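Local coordinates for protein agarase (Pseudoalteromonas fuliginea, PDB 6XJ9) that probably hydrolyses the glycosidic linkages of agarose as a family GH50 agarase of a marine bacterium, at residues Asn60-Ser65 and Asp198-Ile203. Numbering follows the deposited sequence.
Sequences NVQFQS and DKELAI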
loop_
_atom_site.group_PDB
_atom_site.type_symbol
_atom_site.label_atom_id
_atom_site.label_comp_id
_atom_site.label_asym_id
_atom_site.label_seq_id
_atom_site.Cartn_x
_atom_site.Cartn_y
_atom_site.Cartn_z
ATOM N N ASN A 60 -15.268 22.270 -10.941
ATOM C CA ASN A 60 -14.042 21.510 -11.115
ATOM C C ASN A 60 -12.881 22.497 -11.077
ATOM O O ASN A 60 -12.874 23.492 -11.796
ATOM C CB ASN A 60 -14.087 20.580 -12.328
ATOM C CG ASN A 60 -15.276 19.638 -12.298
ATOM O OD1 ASN A 60 -15.156 18.476 -11.901
ATOM N ND2 ASN A 60 -16.434 20.129 -12.709
ATOM N N VAL A 61 -11.946 22.238 -10.166
ATOM C CA VAL A 61 -10.873 23.166 -9.862
ATOM C C VAL A 61 -9.568 22.451 -10.192
ATOM O O VAL A 61 -9.301 21.393 -9.620
ATOM C CB VAL A 61 -10.926 23.579 -8.378
ATOM C CG1 VAL A 61 -9.853 24.602 -8.033
ATOM C CG2 VAL A 61 -12.305 24.075 -7.952
ATOM N N GLN A 62 -8.813 22.994 -11.157
ATOM C CA GLN A 62 -7.468 22.518 -11.469
ATOM C C GLN A 62 -6.447 23.498 -10.900
ATOM O O GLN A 62 -6.187 24.545 -11.489
ATOM C CB GLN A 62 -7.285 22.347 -12.977
ATOM C CG GLN A 62 -7.906 21.065 -13.512
ATOM C CD GLN A 62 -8.334 21.174 -14.954
ATOM O OE1 GLN A 62 -7.895 22.058 -15.688
ATOM N NE2 GLN A 62 -9.207 20.270 -15.370
ATOM N N PHE A 63 -5.909 23.156 -9.723
ATOM C CA PHE A 63 -4.915 23.968 -9.043
ATOM C C PHE A 63 -3.599 23.858 -9.803
ATOM O O PHE A 63 -3.127 22.760 -10.069
ATOM C CB PHE A 63 -4.692 23.480 -7.606
ATOM C CG PHE A 63 -5.884 23.567 -6.683
ATOM C CD1 PHE A 63 -6.174 24.747 -6.006
ATOM C CD2 PHE A 63 -6.700 22.464 -6.472
ATOM C CE1 PHE A 63 -7.269 24.824 -5.153
ATOM C CE2 PHE A 63 -7.793 22.541 -5.621
ATOM C CZ PHE A 63 -8.074 23.719 -4.959
ATOM N N GLN A 64 -3.017 25.004 -10.163
ATOM C CA GLN A 64 -1.786 24.988 -10.936
ATOM C C GLN A 64 -0.622 24.961 -9.949
ATOM O O GLN A 64 0.224 25.851 -9.942
ATOM C CB GLN A 64 -1.752 26.171 -11.911
ATOM C CG GLN A 64 -2.943 26.216 -12.865
ATOM C CD GLN A 64 -2.963 27.471 -13.705
ATOM O OE1 GLN A 64 -2.781 28.585 -13.213
ATOM N NE2 GLN A 64 -3.189 27.298 -14.998
ATOM N N SER A 65 -0.595 23.900 -9.131
ATOM C CA SER A 65 0.224 23.820 -7.934
ATOM C C SER A 65 1.632 23.309 -8.239
ATOM O O SER A 65 2.520 23.425 -7.395
ATOM C CB SER A 65 -0.466 22.995 -6.865
ATOM O OG SER A 65 -0.994 21.798 -7.417
ATOM N N ASP A 198 0.566 19.210 -9.720
ATOM C CA ASP A 198 -0.764 19.774 -9.917
ATOM C C ASP A 198 -1.787 18.895 -9.193
ATOM O O ASP A 198 -1.694 17.665 -9.222
ATOM C CB ASP A 198 -1.146 19.883 -11.406
ATOM C CG ASP A 198 -0.456 20.995 -12.185
ATOM O OD1 ASP A 198 -0.019 21.991 -11.567
ATOM O OD2 ASP A 198 -0.367 20.865 -13.414
ATOM N N LYS A 199 -2.752 19.544 -8.521
ATOM C CA LYS A 199 -3.820 18.856 -7.814
ATOM C C LYS A 199 -5.154 19.315 -8.394
ATOM O O LYS A 199 -5.215 20.359 -9.039
ATOM C CB LYS A 199 -3.749 19.142 -6.311
ATOM C CG LYS A 199 -2.365 18.983 -5.687
ATOM C CD LYS A 199 -1.766 17.616 -5.919
ATOM C CE LYS A 199 -1.896 16.697 -4.730
ATOM N NZ LYS A 199 -0.933 17.001 -3.646
ATOM N N GLU A 200 -6.200 18.506 -8.175
ATOM C CA GLU A 200 -7.531 18.801 -8.678
ATOM C C GLU A 200 -8.563 18.574 -7.579
ATOM O O GLU A 200 -8.344 17.802 -6.643
ATOM C CB GLU A 200 -7.897 17.859 -9.818
ATOM C CG GLU A 200 -7.219 18.185 -11.137
ATOM C CD GLU A 200 -7.782 17.353 -12.278
ATOM O OE1 GLU A 200 -6.987 16.828 -13.075
ATOM O OE2 GLU A 200 -9.017 17.227 -12.361
ATOM N N LEU A 201 -9.719 19.220 -7.733
ATOM C CA LEU A 201 -10.776 19.080 -6.749
ATOM C C LEU A 201 -12.112 19.355 -7.427
ATOM O O LEU A 201 -12.222 20.261 -8.257
ATOM C CB LEU A 201 -10.506 20.063 -5.607
ATOM C CG LEU A 201 -11.414 19.951 -4.385
ATOM C CD1 LEU A 201 -11.074 18.720 -3.553
ATOM C CD2 LEU A 201 -11.306 21.207 -3.545
ATOM N N ALA A 202 -13.109 18.537 -7.070
ATOM C CA ALA A 202 -14.475 18.733 -7.532
ATOM C C ALA A 202 -15.358 19.100 -6.341
ATOM O O ALA A 202 -15.399 18.385 -5.348
ATOM C CB ALA A 202 -14.961 17.484 -8.238
ATOM N N ILE A 203 -16.059 20.232 -6.457
ATOM C CA ILE A 203 -16.899 20.738 -5.385
ATOM C C ILE A 203 -18.364 20.654 -5.817
ATOM O O ILE A 203 -18.791 21.371 -6.721
ATOM C CB ILE A 203 -16.468 22.171 -5.029
ATOM C CG1 ILE A 203 -14.969 22.234 -4.709
ATOM C CG2 ILE A 203 -17.329 22.738 -3.907
ATOM C CD1 ILE A 203 -14.394 23.634 -4.689
#
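Val-61 and Leu-201 form a hydrogen-bonded pair where strands 58-63 and 199-210 run antiparallel in the CBM-like domain, an all-beta region consistent with the beta-sandwich of such modules. The backbone bonds set the register: Val-61 N donates to Leu-201 O (2.8 Å), and Leu-201 N returns a bond to Val-61 O (2.9 Å). Farther along, Phe-63 N reaches Lys-199 O at 3.0 Å through a more bent bond, as strand 58-63 gives way to the inverse gamma turn centred on Gln-64.

Mostly apolar residues line the buried face, which packs on strands 70-75 and 185-193; the stem of Lys-199 shares it. Beta-branched Val-61 and Ile-203 suit extended backbone, and Val-61 CG2 meets Ile-203 CD1 at 3.9 Å. Phe-63 turns CG away from its own carbonyl carbon (chi1 -63°), which leans the ring back toward Val-61 and across to Leu-201: CE2 of Phe-63 touches Leu-201 CB at 3.7 Å, Lys-199 O lies at the ring edge, and Val-61 CG1 lies over one face, toward its rim.

The other face carries polar or small residues. Gln-62 and Glu-200 run side by side, Gln-62 CG touching Glu-200 CG at 3.8 Å, with amide and carboxylate planes turned 69° apart; Ala-202 leaves room for the Asn-60 amide.

At the loop end, polar side chains of each segment bond to backbone atoms at or beside the other. Asp-198 OD1 accepts from Lys-66 N, while Lys-199 NZ bends off to a salt bridge with Glu-647. Ser-65, with a short side chain, bonds through OG to His-197 O, and the same OG accepts a weak bond from Lys-199 N at 3.1 Å.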